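Local structure of mutual gliding-motility protein MglA (Myxococcus xanthus DK 1622, 6H17) at residues Phe101-Gln106 with Ile138-Arg143; Arg9-Lys14 with Arg68-Arg73; Ile92-Asp97 with Ala125-Asp130. The protein acts as a small GTPase switch inside the cell, coordinating social and adventurous gliding motility and controlling the direction and speed of movement. All blocks are in the same frame, centred on the assembly; numbering follows the deposited sequence.

Interaction 1: residues Phe101-Gln106 with Ile138-Arg143. With GSP (5'-guanosine-diphosphate-monothiophosphate), chain C.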
loop_
_atom_site.group_PDB
_atom_site.type_symbol
_atom_site.label_atom_id
_atom_site.label_comp_id
_atom_site.label_asym_id
_atom_site.label_seq_id
_atom_site.Cartn_x
_atom_site.Cartn_y
_atom_site.Cartn_z
ATOM N N PHE A 101 0.101 -2.226 4.383
ATOM C CA PHE A 101 -0.410 -1.500 5.539
ATOM C C PHE A 101 0.740 -0.719 6.153
ATOM O O PHE A 101 1.718 -1.318 6.608
ATOM C CB PHE A 101 -1.033 -2.422 6.578
ATOM C CG PHE A 101 -1.671 -1.666 7.705
ATOM C CD1 PHE A 101 -0.971 -1.348 8.868
ATOM C CD2 PHE A 101 -2.975 -1.226 7.580
ATOM C CE1 PHE A 101 -1.578 -0.635 9.890
ATOM C CE2 PHE A 101 -3.584 -0.501 8.589
ATOM C CZ PHE A 101 -2.904 -0.233 9.741
ATOM N N VAL A 102 0.625 0.600 6.190
ATOM C CA VAL A 102 1.635 1.480 6.751
ATOM C C VAL A 102 1.193 1.833 8.162
ATOM O O VAL A 102 0.214 2.560 8.354
ATOM C CB VAL A 102 1.833 2.737 5.899
ATOM C CG1 VAL A 102 2.894 3.638 6.513
ATOM C CG2 VAL A 102 2.197 2.378 4.456
ATOM N N ALA A 103 1.893 1.309 9.162
ATOM C CA ALA A 103 1.597 1.615 10.555
ATOM C C ALA A 103 2.476 2.762 11.028
ATOM O O ALA A 103 3.666 2.838 10.696
ATOM C CB ALA A 103 1.852 0.381 11.407
ATOM N N ASP A 104 1.885 3.668 11.787
ATOM C CA ASP A 104 2.640 4.742 12.427
ATOM C C ASP A 104 3.213 4.209 13.733
ATOM O O ASP A 104 2.460 3.869 14.646
ATOM C CB ASP A 104 1.705 5.924 12.677
ATOM C CG ASP A 104 2.438 7.169 13.157
ATOM O OD1 ASP A 104 3.408 7.035 13.941
ATOM O OD2 ASP A 104 2.055 8.291 12.743
ATOM N N SER A 105 4.535 4.135 13.850
ATOM C CA SER A 105 5.114 3.505 15.033
ATOM C C SER A 105 4.933 4.323 16.308
ATOM O O SER A 105 5.211 3.802 17.399
ATOM C CB SER A 105 6.619 3.272 14.846
ATOM O OG SER A 105 6.878 2.279 13.861
ATOM N N GLN A 106 4.542 5.591 16.228
ATOM C CA GLN A 106 4.395 6.388 17.444
ATOM C C GLN A 106 3.399 5.731 18.398
ATOM O O GLN A 106 2.301 5.326 18.007
ATOM C CB GLN A 106 3.897 7.788 17.111
ATOM C CG GLN A 106 4.856 8.598 16.297
ATOM C CD GLN A 106 4.296 9.950 15.961
ATOM O OE1 GLN A 106 4.574 10.942 16.644
ATOM N NE2 GLN A 106 3.478 10.006 14.932
ATOM N N ILE A 138 3.301 -5.512 5.706
ATOM C CA ILE A 138 3.142 -4.468 6.716
ATOM C C ILE A 138 4.446 -3.697 6.884
ATOM O O ILE A 138 5.541 -4.282 6.902
ATOM C CB ILE A 138 2.621 -5.025 8.061
ATOM C CG1 ILE A 138 2.243 -3.855 8.992
ATOM C CG2 ILE A 138 3.605 -5.957 8.717
ATOM C CD1 ILE A 138 1.257 -4.263 10.107
ATOM N N GLN A 139 4.324 -2.386 7.014
ATOM C CA GLN A 139 5.447 -1.486 7.216
ATOM C C GLN A 139 5.307 -0.783 8.551
ATOM O O GLN A 139 4.263 -0.185 8.835
ATOM C CB GLN A 139 5.476 -0.458 6.090
ATOM C CG GLN A 139 6.669 0.479 6.159
ATOM C CD GLN A 139 6.612 1.561 5.122
ATOM O OE1 GLN A 139 6.108 2.654 5.376
ATOM N NE2 GLN A 139 7.133 1.268 3.926
ATOM N N TYR A 140 6.350 -0.838 9.365
ATOM C CA TYR A 140 6.399 -0.109 10.629
ATOM C C TYR A 140 7.157 1.182 10.358
ATOM O O TYR A 140 8.386 1.217 10.409
ATOM C CB TYR A 140 7.063 -0.934 11.722
ATOM C CG TYR A 140 6.493 -2.330 11.905
ATOM C CD1 TYR A 140 5.122 -2.581 11.831
ATOM C CD2 TYR A 140 7.335 -3.410 12.132
ATOM C CE1 TYR A 140 4.618 -3.876 12.007
ATOM C CE2 TYR A 140 6.841 -4.688 12.299
ATOM C CZ TYR A 140 5.480 -4.904 12.230
ATOM O OH TYR A 140 4.956 -6.181 12.387
ATOM N N ASN A 141 6.416 2.239 10.049
ATOM C CA ASN A 141 7.004 3.505 9.629
ATOM C C ASN A 141 7.280 4.395 10.833
ATOM O O ASN A 141 6.829 4.150 11.956
ATOM C CB ASN A 141 6.083 4.186 8.607
ATOM C CG ASN A 141 6.738 5.332 7.898
ATOM O OD1 ASN A 141 7.936 5.285 7.586
ATOM N ND2 ASN A 141 5.978 6.387 7.650
ATOM N N LYS A 142 8.050 5.442 10.587
ATOM C CA LYS A 142 8.431 6.423 11.619
ATOM C C LYS A 142 9.343 5.819 12.689
ATOM O O LYS A 142 9.285 6.192 13.864
ATOM C CB LYS A 142 7.241 7.166 12.236
ATOM C CG LYS A 142 6.203 7.619 11.206
ATOM C CD LYS A 142 5.411 8.824 11.680
ATOM C CE LYS A 142 4.371 9.218 10.649
ATOM N NZ LYS A 142 3.435 10.247 11.211
ATOM N N ARG A 143 10.272 4.951 12.267
ATOM C CA ARG A 143 11.216 4.355 13.203
ATOM C C ARG A 143 12.187 5.370 13.780
ATOM O O ARG A 143 12.844 5.071 14.780
ATOM C CB ARG A 143 12.024 3.230 12.544
ATOM C CG ARG A 143 11.203 2.084 11.976
ATOM C CD ARG A 143 10.234 1.485 12.970
ATOM N NE ARG A 143 10.906 1.162 14.222
ATOM C CZ ARG A 143 10.294 0.987 15.384
ATOM N NH1 ARG A 143 8.983 1.045 15.462
ATOM N NH2 ARG A 143 11.000 0.712 16.471
HETATM P PG GSP C . -3.419 10.809 4.960
HETATM O O3B GSP C . -1.851 10.661 5.469
HETATM S S1G GSP C . -4.214 12.049 6.122
HETATM O O2G GSP C . -3.332 11.233 3.480
HETATM O O3G GSP C . -4.009 9.399 5.060
HETATM P PB GSP C . -0.597 9.919 4.845
HETATM O O1B GSP C . -0.506 8.533 5.365
HETATM O O2B GSP C . -0.578 10.067 3.371
HETATM P PA GSP C . 1.798 11.545 4.831
HETATM O O1A GSP C . 2.604 10.639 4.027
HETATM O O2A GSP C . 1.286 12.764 4.196
HETATM O O3A GSP C . 0.600 10.760 5.521
HETATM O "O5'" GSP C . 2.675 11.887 6.120
HETATM C "C5'" GSP C . 2.147 12.707 7.150
HETATM C "C4'" GSP C . 3.273 13.420 7.889
HETATM O "O4'" GSP C . 4.132 12.445 8.513
HETATM C "C3'" GSP C . 4.142 14.226 6.959
HETATM O "O3'" GSP C . 4.528 15.432 7.598
HETATM C "C2'" GSP C . 5.379 13.365 6.712
HETATM O "O2'" GSP C . 6.550 14.062 6.402
HETATM C "C1'" GSP C . 5.463 12.645 8.066
HETATM N N9 GSP C . 6.155 11.363 8.022
HETATM C C8 GSP C . 5.883 10.341 7.168
HETATM N N7 GSP C . 6.721 9.312 7.411
HETATM C C5 GSP C . 7.538 9.699 8.441
HETATM C C6 GSP C . 8.591 9.069 9.101
HETATM O O6 GSP C . 9.012 7.912 8.856
HETATM N N1 GSP C . 9.195 9.787 10.084
HETATM C C2 GSP C . 8.795 11.050 10.439
HETATM N N2 GSP C . 9.428 11.670 11.420
HETATM N N3 GSP C . 7.780 11.685 9.809
HETATM C C4 GSP C . 7.188 10.986 8.823
#

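Interaction 2: residues Arg9-Lys14 with Arg68-Arg73. With SO4 (sulfate ion), chain E.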
loop_
_atom_site.group_PDB
_atom_site.type_symbol
_atom_site.label_atom_id
_atom_site.label_comp_id
_atom_site.label_asym_id
_atom_site.label_seq_id
_atom_site.Cartn_x
_atom_site.Cartn_y
_atom_site.Cartn_z
ATOM N N ARG A 9 -1.904 -8.047 -24.803
ATOM C CA ARG A 9 -0.843 -8.616 -23.971
ATOM C C ARG A 9 -0.452 -7.674 -22.840
ATOM O O ARG A 9 0.731 -7.518 -22.530
ATOM C CB ARG A 9 0.406 -9.016 -24.767
ATOM C CG ARG A 9 0.133 -9.778 -26.026
ATOM C CD ARG A 9 -0.627 -11.010 -25.729
ATOM N NE ARG A 9 0.124 -11.984 -24.932
ATOM C CZ ARG A 9 -0.371 -13.158 -24.570
ATOM N NH1 ARG A 9 -1.614 -13.482 -24.908
ATOM N NH2 ARG A 9 0.369 -14.003 -23.875
ATOM N N GLU A 10 -1.428 -7.017 -22.226
ATOM C CA GLU A 10 -1.181 -6.070 -21.147
ATOM C C GLU A 10 -1.870 -6.516 -19.874
ATOM O O GLU A 10 -3.019 -6.954 -19.894
ATOM C CB GLU A 10 -1.662 -4.660 -21.537
ATOM C CG GLU A 10 -0.925 -4.148 -22.773
ATOM C CD GLU A 10 -1.115 -2.668 -23.051
ATOM O OE1 GLU A 10 -0.587 -2.185 -24.083
ATOM O OE2 GLU A 10 -1.789 -1.988 -22.247
ATOM N N ILE A 11 -1.141 -6.403 -18.769
ATOM C CA ILE A 11 -1.654 -6.687 -17.434
ATOM C C ILE A 11 -1.487 -5.439 -16.583
ATOM O O ILE A 11 -0.392 -4.885 -16.502
ATOM C CB ILE A 11 -0.890 -7.858 -16.784
ATOM C CG1 ILE A 11 -1.025 -9.135 -17.613
ATOM C CG2 ILE A 11 -1.357 -8.063 -15.351
ATOM C CD1 ILE A 11 -0.169 -10.276 -17.113
ATOM N N ASN A 12 -2.563 -5.022 -15.923
ATOM C CA ASN A 12 -2.486 -3.935 -14.956
ATOM C C ASN A 12 -2.853 -4.470 -13.587
ATOM O O ASN A 12 -3.888 -5.121 -13.428
ATOM C CB ASN A 12 -3.401 -2.783 -15.355
ATOM C CG ASN A 12 -2.903 -2.059 -16.592
ATOM O OD1 ASN A 12 -1.694 -1.872 -16.778
ATOM N ND2 ASN A 12 -3.825 -1.684 -17.459
ATOM N N CYS A 13 -1.963 -4.237 -12.631
ATOM C CA CYS A 13 -2.112 -4.653 -11.244
ATOM C C CYS A 13 -2.322 -3.406 -10.395
ATOM O O CYS A 13 -1.893 -2.307 -10.775
ATOM C CB CYS A 13 -0.851 -5.397 -10.774
ATOM S SG CYS A 13 -0.548 -6.960 -11.675
ATOM N N LYS A 14 -3.000 -3.581 -9.252
ATOM C CA LYS A 14 -3.272 -2.478 -8.338
ATOM C C LYS A 14 -2.742 -2.787 -6.953
ATOM O O LYS A 14 -3.066 -3.828 -6.368
ATOM C CB LYS A 14 -4.778 -2.269 -8.281
ATOM C CG LYS A 14 -5.239 -1.160 -7.385
ATOM C CD LYS A 14 -6.736 -0.953 -7.561
ATOM C CE LYS A 14 -7.191 0.350 -6.981
ATOM N NZ LYS A 14 -8.641 0.589 -7.228
ATOM N N ARG A 68 6.258 -13.252 -18.480
ATOM C CA ARG A 68 6.700 -13.492 -19.845
ATOM C C ARG A 68 5.518 -13.392 -20.796
ATOM O O ARG A 68 4.468 -13.993 -20.558
ATOM C CB ARG A 68 7.317 -14.890 -19.930
ATOM C CG ARG A 68 7.528 -15.397 -21.337
ATOM C CD ARG A 68 8.891 -15.074 -21.865
ATOM N NE ARG A 68 9.486 -16.279 -22.437
ATOM C CZ ARG A 68 10.493 -16.956 -21.891
ATOM N NH1 ARG A 68 10.948 -18.044 -22.488
ATOM N NH2 ARG A 68 11.057 -16.542 -20.762
ATOM N N GLY A 69 5.697 -12.658 -21.894
ATOM C CA GLY A 69 4.684 -12.539 -22.926
ATOM C C GLY A 69 3.661 -11.448 -22.705
ATOM O O GLY A 69 2.713 -11.349 -23.503
ATOM N N PHE A 70 3.821 -10.640 -21.671
ATOM C CA PHE A 70 2.916 -9.539 -21.363
ATOM C C PHE A 70 3.740 -8.316 -20.977
ATOM O O PHE A 70 4.915 -8.426 -20.606
ATOM C CB PHE A 70 1.996 -9.873 -20.165
ATOM C CG PHE A 70 1.023 -10.987 -20.429
ATOM C CD1 PHE A 70 1.387 -12.302 -20.223
ATOM C CD2 PHE A 70 -0.259 -10.719 -20.876
ATOM C CE1 PHE A 70 0.492 -13.335 -20.474
ATOM C CE2 PHE A 70 -1.157 -11.734 -21.119
ATOM C CZ PHE A 70 -0.784 -13.044 -20.923
ATOM N N LYS A 71 3.131 -7.138 -21.120
ATOM C CA LYS A 71 3.585 -5.921 -20.453
ATOM C C LYS A 71 2.772 -5.807 -19.173
ATOM O O LYS A 71 1.535 -5.836 -19.216
ATOM C CB LYS A 71 3.313 -4.701 -21.343
ATOM C CG LYS A 71 3.498 -3.327 -20.661
ATOM C CD LYS A 71 3.163 -2.152 -21.597
ATOM C CE LYS A 71 1.661 -1.932 -21.737
ATOM N NZ LYS A 71 1.036 -1.209 -20.583
ATOM N N THR A 72 3.455 -5.679 -18.036
ATOM C CA THR A 72 2.808 -5.610 -16.745
ATOM C C THR A 72 3.143 -4.275 -16.114
ATOM O O THR A 72 4.311 -3.876 -16.065
ATOM C CB THR A 72 3.256 -6.749 -15.822
ATOM O OG1 THR A 72 2.939 -7.999 -16.440
ATOM C CG2 THR A 72 2.556 -6.661 -14.481
ATOM N N ARG A 73 2.113 -3.595 -15.651
ATOM C CA ARG A 73 2.297 -2.328 -14.958
ATOM C C ARG A 73 1.589 -2.392 -13.619
ATOM O O ARG A 73 0.514 -2.990 -13.498
ATOM C CB ARG A 73 1.787 -1.155 -15.789
ATOM C CG ARG A 73 2.586 -0.898 -17.080
ATOM C CD ARG A 73 4.031 -0.482 -16.814
ATOM N NE ARG A 73 4.800 -0.319 -18.064
ATOM C CZ ARG A 73 5.632 -1.225 -18.585
ATOM N NH1 ARG A 73 6.266 -0.951 -19.723
ATOM N NH2 ARG A 73 5.856 -2.387 -17.979
HETATM S S SO4 E . 9.358 -3.055 -19.944
HETATM O O1 SO4 E . 10.077 -4.271 -20.386
HETATM O O2 SO4 E . 7.910 -3.217 -20.154
HETATM O O3 SO4 E . 9.594 -2.864 -18.506
HETATM O O4 SO4 E . 9.857 -1.888 -20.664
HETATM O O HOH W 1 2.718 -15.320 -22.426
HETATM O O HOH W 2 0.332 -2.988 -18.736
#

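Interaction 3: residues Ile92-Asp97 with Ala125-Asp130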
loop_
_atom_site.group_PDB
_atom_site.type_symbol
_atom_site.label_atom_id
_atom_site.label_comp_id
_atom_site.label_asym_id
_atom_site.label_seq_id
_atom_site.Cartn_x
_atom_site.Cartn_y
_atom_site.Cartn_z
ATOM N N ILE A 92 -11.406 3.132 -3.371
ATOM C CA ILE A 92 -10.043 2.899 -3.837
ATOM C C ILE A 92 -9.673 1.424 -3.752
ATOM O O ILE A 92 -8.884 0.926 -4.566
ATOM C CB ILE A 92 -9.066 3.817 -3.067
ATOM C CG1 ILE A 92 -9.387 5.288 -3.372
ATOM C CG2 ILE A 92 -7.611 3.466 -3.399
ATOM C CD1 ILE A 92 -8.848 6.264 -2.353
ATOM N N LEU A 93 -10.218 0.697 -2.777
ATOM C CA LEU A 93 -9.863 -0.702 -2.613
ATOM C C LEU A 93 -10.433 -1.602 -3.696
ATOM O O LEU A 93 -9.982 -2.749 -3.827
ATOM C CB LEU A 93 -10.334 -1.232 -1.249
ATOM C CG LEU A 93 -9.436 -1.002 -0.050
ATOM C CD1 LEU A 93 -10.205 -1.395 1.217
ATOM C CD2 LEU A 93 -8.135 -1.780 -0.166
ATOM N N LYS A 94 -11.402 -1.139 -4.475
ATOM C CA LYS A 94 -11.987 -2.006 -5.497
ATOM C C LYS A 94 -10.903 -2.500 -6.444
ATOM O O LYS A 94 -10.089 -1.716 -6.927
ATOM C CB LYS A 94 -13.048 -1.239 -6.283
ATOM C CG LYS A 94 -14.318 -0.995 -5.494
ATOM C CD LYS A 94 -15.343 -0.225 -6.308
ATOM C CE LYS A 94 -16.620 -0.017 -5.509
ATOM N NZ LYS A 94 -17.672 0.695 -6.288
ATOM N N GLY A 95 -10.895 -3.808 -6.706
ATOM C CA GLY A 95 -9.949 -4.375 -7.649
ATOM C C GLY A 95 -8.529 -4.504 -7.150
ATOM O O GLY A 95 -7.628 -4.759 -7.952
ATOM N N VAL A 96 -8.284 -4.330 -5.853
ATOM C CA VAL A 96 -6.912 -4.373 -5.353
ATOM C C VAL A 96 -6.312 -5.758 -5.553
ATOM O O VAL A 96 -6.979 -6.785 -5.366
ATOM C CB VAL A 96 -6.875 -3.936 -3.878
ATOM C CG1 VAL A 96 -7.692 -4.898 -2.998
ATOM C CG2 VAL A 96 -5.431 -3.851 -3.383
ATOM N N ASP A 97 -5.030 -5.787 -5.917
ATOM C CA ASP A 97 -4.259 -7.023 -6.033
ATOM C C ASP A 97 -3.279 -7.235 -4.897
ATOM O O ASP A 97 -2.940 -8.386 -4.600
ATOM C CB ASP A 97 -3.501 -7.049 -7.361
ATOM C CG ASP A 97 -4.433 -6.989 -8.533
ATOM O OD1 ASP A 97 -5.319 -7.867 -8.622
ATOM O OD2 ASP A 97 -4.348 -6.043 -9.330
ATOM N N ALA A 125 -13.529 -7.607 3.239
ATOM C CA ALA A 125 -14.654 -8.537 3.313
ATOM C C ALA A 125 -15.894 -7.968 2.637
ATOM O O ALA A 125 -16.663 -8.716 2.010
ATOM C CB ALA A 125 -14.952 -8.872 4.779
ATOM N N GLU A 126 -16.136 -6.670 2.757
ATOM C CA GLU A 126 -17.307 -6.044 2.157
ATOM C C GLU A 126 -17.238 -5.893 0.647
ATOM O O GLU A 126 -18.230 -5.408 0.055
ATOM C CB GLU A 126 -17.569 -4.682 2.776
ATOM C CG GLU A 126 -17.991 -4.852 4.200
ATOM C CD GLU A 126 -18.131 -3.570 4.971
ATOM O OE1 GLU A 126 -18.668 -3.600 6.081
ATOM O OE2 GLU A 126 -17.666 -2.510 4.461
ATOM N N GLN A 127 -16.126 -6.259 0.004
ATOM C CA GLN A 127 -16.078 -6.367 -1.448
ATOM C C GLN A 127 -15.751 -7.792 -1.873
ATOM O O GLN A 127 -15.424 -8.029 -3.041
ATOM C CB GLN A 127 -15.123 -5.339 -2.051
ATOM C CG GLN A 127 -13.689 -5.543 -1.685
ATOM C CD GLN A 127 -12.748 -4.570 -2.388
ATOM O OE1 GLN A 127 -13.052 -3.384 -2.537
ATOM N NE2 GLN A 127 -11.611 -5.069 -2.832
ATOM N N GLY A 128 -15.869 -8.749 -0.953
ATOM C CA GLY A 128 -15.696 -10.151 -1.270
ATOM C C GLY A 128 -14.282 -10.672 -1.188
ATOM O O GLY A 128 -14.026 -11.797 -1.633
ATOM N N TYR A 129 -13.353 -9.892 -0.650
ATOM C CA TYR A 129 -11.965 -10.296 -0.523
ATOM C C TYR A 129 -11.704 -10.750 0.911
ATOM O O TYR A 129 -12.559 -10.614 1.791
ATOM C CB TYR A 129 -11.047 -9.116 -0.889
ATOM C CG TYR A 129 -11.058 -8.686 -2.362
ATOM C CD1 TYR A 129 -12.234 -8.649 -3.109
ATOM C CD2 TYR A 129 -9.887 -8.288 -2.985
ATOM C CE1 TYR A 129 -12.226 -8.248 -4.447
ATOM C CE2 TYR A 129 -9.867 -7.890 -4.309
ATOM C CZ TYR A 129 -11.032 -7.867 -5.037
ATOM O OH TYR A 129 -11.005 -7.467 -6.357
ATOM N N ASP A 130 -10.496 -11.273 1.143
ATOM C CA ASP A 130 -10.057 -11.759 2.452
ATOM C C ASP A 130 -8.614 -11.320 2.678
ATOM O O ASP A 130 -7.725 -11.715 1.918
ATOM C CB ASP A 130 -10.164 -13.291 2.505
ATOM C CG ASP A 130 -9.741 -13.884 3.849
ATOM O OD1 ASP A 130 -9.294 -13.152 4.745
ATOM O OD2 ASP A 130 -9.878 -15.116 4.010
HETATM O O HOH W 3 -8.502 -7.947 -7.715
#

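Interaction 1: residues Phe101-Gln106 with Ile138-Arg143
Asp104 and Lys142 form a buried salt bridge, with Lys142 NZ 2.8 Å from Asp104 OD2 and above the carboxylate plane (42° out of it). Gln106 meets the same carboxylate nearly in its plane, NE2 reaching both oxygens on their syn sides, while its backbone N bonds to OD1 and closes an Asx turn. Lys142 NZ has a second acceptor in Leu22 O. Ser105 grips Asn141 O twice: OG, beside its own N (chi1 -68°), and N reach it from opposite faces of the carbonyl plane, OG at 2.7 Å; Arg143 NH1, also bonded to Val149 O, adds a weak bond to Ser105 OG. Asn141, Lys142 and Arg143 begin the NKxD guanine-recognition motif of small GTPases, completed by Asp144. Asn141 ND2 donates to N7 of the bound GTPγS (3.0 Å) and to Cys23 O, its OD1 accepts from Ala170 N, and Lys142 CG packs 3.5 Å from C6 of the base. Behind this site the strands pair in parallel through Gln139 N to Phe101 O, Ala103 N to Gln139 O and Asn141 N to Ala103 O. Phe101 and Ile138 lie side by side, CD1 to CD1 3.9 Å. Strands 98-104 and 136-141 belong to a beta-alpha-beta unit whose connecting helix 110-125 packs on Phe101 and Ala103; helix 151-158 also touches Ala103, and strands 10-18 and 165-167 continue the sheet beyond the pair.

Interaction 2: residues Arg9-Lys14 with Arg68-Arg73
The guanidinium of Arg9 lies flat on one face of the Phe70 ring, and Ile11 CD1 sits over the opposite face, so the ring is sandwiched where strands 10-18 and 71-78 begin their parallel pairing in the GTPase sheet. The two stacked planes are 21° apart, their centres separated by 4.1 Å, a cation-pi arrangement. Bends at chi2 (-58°) and chi3 (-66°) turn CD and then NE of Arg9 back, and NE donates in the guanidinium plane to Gly69 O at 3.0 Å. Water 1, also at that edge, accepts weakly from Arg9 NH2 and donates to Arg68 O, while Glu10 N lies at the edge of the Phe70 ring. Arg9 and Glu10 form a G1 beta bulge against strand 3-5. From there the backbone ladder runs Lys71 N to Arg9 O, Ile11 N to Lys71 O, Arg73 N to Ile11 O and Cys13 N to Arg73 O. Ile11 and Cys13 touch Leu191 of helix 176-193. At the edge of the Arg73 guanidinium, a single oxygen, O2, of a sulfate that probably comes from the crystallisation liquor accepts from Arg73 NH1 at 2.8 Å and from Arg73 NH2 at 3.1 Å.

Interaction 3: residues Ile92-Asp97 with Ala125-Asp130
Gln127 makes the one direct hydrogen bond between the segments, from NE2 to Leu93 O at 3.0 Å. Its CG lies between the backbone N and the carbonyl carbon (chi1 65°), and the chain beyond is extended, carrying the amide across to the Leu93 carbonyl. NE2 comes from above the Leu93 carbonyl plane (58° out of it), though Leu93 O lies in the plane of the Gln127 amide. From the opposite face the same oxygen accepts Val96 N, the bond that closes a type II turn from Leu93 to Val96. A second polar link is indirect: water 3 donates to Val96 O and is hydrogen-bonded to Tyr129 OH at 2.9 Å. Packing centres on the Tyr129 ring. CE2 meets Val96 O at the ring edge at 3.3 Å; Val96 CG1 is 3.9 Å from CE2, out of the ring plane, while NE2 of Gln127 stands over the ring centre, 3.4 Å above the plane. Tyr129 OH touches Gly95 CA at 3.5 Å. A Schellman motif with Gly128 at C-prime ends helix 110-125 just before Tyr129. Behind the turn, Leu93 and Val96 pack on Val16 of strand 10-18. The contact is small, burying 206 Å² in all, and both polar links end on main-chain carbonyls of the turn, Leu93 O directly and Val96 O through water 3, so they depend on the backbone path there, not its side chains.

From the N terminus, interaction 2 comes first: residues 68-73 return beside 9-14 and close a loop containing helix 25-35 and strands 45-49 and 52-62. Interaction 3 opens next at 92-97, and interaction 1 opens at 101-106 before interaction 3 has closed. Helix 110-125 then leads to 125-130, which closes interaction 3, and 138-143 closes interaction 1, so these two cross and share that helix. Interactions 1 and 2 reach the same sheet with centres about 30 Å apart, on opposite sides of the chain's centre. Interactions 2 and 3 touch: Lys14 NZ bonds to Ile92 O and Lys94 O, and Lys14 N to Asp97 OD2, tying strand 10-18 to the turn that follows helix 86-93.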